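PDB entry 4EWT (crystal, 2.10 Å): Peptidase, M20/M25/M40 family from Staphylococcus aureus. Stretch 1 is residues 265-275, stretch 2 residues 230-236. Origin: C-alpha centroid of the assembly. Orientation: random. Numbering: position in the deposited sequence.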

# COMPACT_ATOMS: atom_id res chain seq x y z
N ALA A 265 18.97 20.22 5.94
CA ALA A 265 19.18 19.17 4.93
C ALA A 265 18.03 18.14 4.97
O ALA A 265 17.54 17.72 3.93
CB ALA A 265 20.52 18.50 5.11
N THR A 266 17.61 17.76 6.18
CA THR A 266 16.48 16.84 6.36
C THR A 266 15.18 17.44 5.80
O THR A 266 14.43 16.75 5.11
CB THR A 266 16.31 16.45 7.84
OG1 THR A 266 17.49 15.78 8.28
CG2 THR A 266 15.09 15.47 8.04
N LYS A 267 14.93 18.72 6.07
CA LYS A 267 13.76 19.37 5.48
C LYS A 267 13.81 19.36 3.95
O LYS A 267 12.78 19.15 3.31
CB LYS A 267 13.59 20.80 5.99
CG LYS A 267 12.92 20.88 7.38
CD LYS A 267 12.88 22.31 7.92
CE LYS A 267 11.83 23.11 7.17
NZ LYS A 267 11.94 24.57 7.44
N ALA A 268 15.00 19.60 3.39
CA ALA A 268 15.19 19.65 1.95
C ALA A 268 14.94 18.30 1.31
O ALA A 268 14.26 18.21 0.30
CB ALA A 268 16.62 20.20 1.57
N THR A 269 15.51 17.25 1.90
CA THR A 269 15.25 15.88 1.45
C THR A 269 13.75 15.50 1.46
O THR A 269 13.25 14.93 0.48
CB THR A 269 16.03 14.89 2.30
OG1 THR A 269 17.43 15.07 2.04
CG2 THR A 269 15.62 13.43 2.00
N ILE A 270 13.05 15.84 2.54
CA ILE A 270 11.62 15.53 2.66
C ILE A 270 10.80 16.22 1.57
O ILE A 270 9.90 15.64 0.97
CB ILE A 270 11.05 15.89 4.08
CG1 ILE A 270 11.61 14.94 5.14
CG2 ILE A 270 9.52 15.80 4.10
CD1 ILE A 270 11.25 15.31 6.61
N GLU A 271 11.13 17.47 1.32
CA GLU A 271 10.42 18.24 0.33
C GLU A 271 10.66 17.65 -1.07
O GLU A 271 9.74 17.56 -1.87
CB GLU A 271 10.87 19.70 0.37
CG GLU A 271 10.21 20.52 -0.71
CD GLU A 271 10.57 22.00 -0.65
OE1 GLU A 271 11.27 22.44 0.30
OE2 GLU A 271 10.11 22.72 -1.55
N LYS A 272 11.91 17.27 -1.34
CA LYS A 272 12.27 16.64 -2.60
C LYS A 272 11.53 15.32 -2.81
O LYS A 272 11.01 15.06 -3.89
CB LYS A 272 13.79 16.45 -2.68
CG LYS A 272 14.27 15.59 -3.88
CD LYS A 272 15.80 15.46 -3.89
CE LYS A 272 16.23 14.36 -4.86
NZ LYS A 272 17.72 14.28 -5.02
N GLU A 273 11.49 14.50 -1.76
CA GLU A 273 10.86 13.18 -1.85
C GLU A 273 9.32 13.20 -1.91
O GLU A 273 8.72 12.35 -2.57
CB GLU A 273 11.41 12.24 -0.74
CG GLU A 273 12.93 11.94 -0.92
CD GLU A 273 13.27 11.33 -2.30
OE1 GLU A 273 12.40 10.65 -2.87
OE2 GLU A 273 14.40 11.52 -2.81
N ILE A 274 8.70 14.18 -1.26
CA ILE A 274 7.25 14.35 -1.32
C ILE A 274 6.87 14.87 -2.69
O ILE A 274 5.87 14.44 -3.27
CB ILE A 274 6.73 15.32 -0.21
CG1 ILE A 274 6.76 14.63 1.14
CG2 ILE A 274 5.29 15.88 -0.54
CD1 ILE A 274 6.41 15.54 2.32
N LYS A 275 7.67 15.80 -3.22
CA LYS A 275 7.49 16.27 -4.59
C LYS A 275 7.64 15.15 -5.63
O LYS A 275 6.92 15.15 -6.61
CB LYS A 275 8.39 17.47 -4.91
CG LYS A 275 7.86 18.74 -4.28
CD LYS A 275 8.83 19.94 -4.33
CE LYS A 275 8.13 21.19 -3.82
NZ LYS A 275 8.97 22.45 -4.00
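Stretch 2, residues 230-236: FETGVVT

Residues 265-275 lie within a longer α-helix, held by regular i to i+4 backbone hydrogen bonds such as Ile 270 N to Thr 266 O (3.1 Å). Stretch 2 approaches it first as a loop, Phe 230 to Thr 232, and then as an extended strand from Gly 233 to Thr 236 that runs on beyond the stretch. Helix and strand point roughly the same way, their N-to-C directions 35° apart (signed crossing angle -35°), and their axes come within 9.4 Å. The backbones register where Thr 266 faces Gly 233, with 6.7 Å between their CA atoms.

Ala 265 leaves the contact almost untouched, its CB pointing sideways. Thr 266 follows with its CB directed toward stretch 2, and its two branches do different work. The hydroxyl OG1 donates a hydrogen bond to Glu 231 OE1 at 2.7 Å, a short bond to a carboxylate that can accept strongly; the same OG1 accepts from a water 2.7 Å away, which in turn accepts from Thr 232 N at 2.8 Å. The methyl CG2 instead lies 3.5 Å from Thr 232 O and 4.2 Å from Gly 233 CA. A β-branched, polar side chain thus serves the loop and the start of the strand at once. Lys 267 points away, and Ala 268 is out of reach.

One turn on from Thr 266, Thr 269 makes no direct contact. Its short polar side chain leaves room for a second water: OG1 is 4.9 Å from Glu 231 OE1, and the water lies within hydrogen-bonding distance of both Thr 269 OG1 (2.6 Å) and Glu 231 OE1 (2.7 Å).

Ile 270 begins the apolar part of the interface. Its CD1 reaches to 4.0 Å from Gly 233 CA, and its CG2 packs against Val 235 CG2 at 3.7 Å. Glycine suits this place: an ideal CB on Gly 233 would lie only 3.1 Å from Ile 270 CD1, a tight approach, and 3.5 Å from Thr 266 CG2. In the extended strand the side chains alternate, so Val 234 points away while Val 235 points toward the helix.

Glu 271, Lys 272 and Glu 273 do not reach stretch 2. Ile 274, four residues after Ile 270, returns to the same side of the helix, where its CD1 meets Val 235 CG1 at 3.9 Å. Both buried isoleucines have branched apolar side chains long enough to span the gap to buried Val 235, which packs against both, Ile 270 nearest its CG2 and Ile 274 nearest its CG1. Lys 275, out of reach of the strand, closes a salt bridge along the helix, its NZ 2.7 Å from Glu 271 OE2.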

# COMPACT_ATOMS: atom_id res chain seq x y z
N PHE A 230 19.58 8.09 11.44
CA PHE A 230 20.10 9.11 12.35
C PHE A 230 19.58 10.52 12.10
O PHE A 230 19.89 11.44 12.84
CB PHE A 230 21.63 9.08 12.38
CG PHE A 230 22.17 7.89 13.09
CD1 PHE A 230 22.53 7.97 14.42
CD2 PHE A 230 22.24 6.65 12.44
CE1 PHE A 230 23.01 6.83 15.10
CE2 PHE A 230 22.69 5.52 13.10
CZ PHE A 230 23.08 5.61 14.43
N GLU A 231 18.76 10.69 11.07
CA GLU A 231 18.05 11.94 10.89
C GLU A 231 16.73 11.90 11.67
O GLU A 231 16.24 10.83 12.06
CB GLU A 231 17.75 12.20 9.41
CG GLU A 231 18.97 12.52 8.56
CD GLU A 231 18.59 12.63 7.08
OE1 GLU A 231 18.04 13.68 6.70
OE2 GLU A 231 18.82 11.66 6.31
N THR A 232 16.17 13.08 11.88
CA THR A 232 14.92 13.25 12.61
C THR A 232 13.94 13.98 11.69
O THR A 232 14.11 15.17 11.39
CB THR A 232 15.21 14.00 13.89
OG1 THR A 232 16.12 13.21 14.65
CG2 THR A 232 13.95 14.28 14.71
N GLY A 233 12.94 13.23 11.21
CA GLY A 233 11.96 13.74 10.26
C GLY A 233 10.57 13.20 10.57
O GLY A 233 10.44 12.11 11.13
N VAL A 234 9.55 13.99 10.23
CA VAL A 234 8.16 13.58 10.44
C VAL A 234 7.36 14.05 9.24
O VAL A 234 7.51 15.20 8.81
CB VAL A 234 7.49 14.26 11.68
CG1 VAL A 234 6.16 13.53 12.06
CG2 VAL A 234 8.39 14.30 12.85
N VAL A 235 6.52 13.15 8.72
CA VAL A 235 5.59 13.50 7.66
C VAL A 235 4.24 13.00 8.10
O VAL A 235 4.01 11.77 8.20
CB VAL A 235 6.01 12.90 6.28
CG1 VAL A 235 5.02 13.29 5.21
CG2 VAL A 235 7.41 13.40 5.89
N THR A 236 3.37 13.95 8.45
CA THR A 236 2.00 13.64 8.89
C THR A 236 0.96 14.16 7.89
O THR A 236 1.03 15.32 7.46
CB THR A 236 1.72 14.25 10.28
OG1 THR A 236 2.39 13.47 11.28
CG2 THR A 236 0.22 14.22 10.60
O HOH W 1 18.79 14.59 4.25
O HOH W 2 17.50 15.37 10.93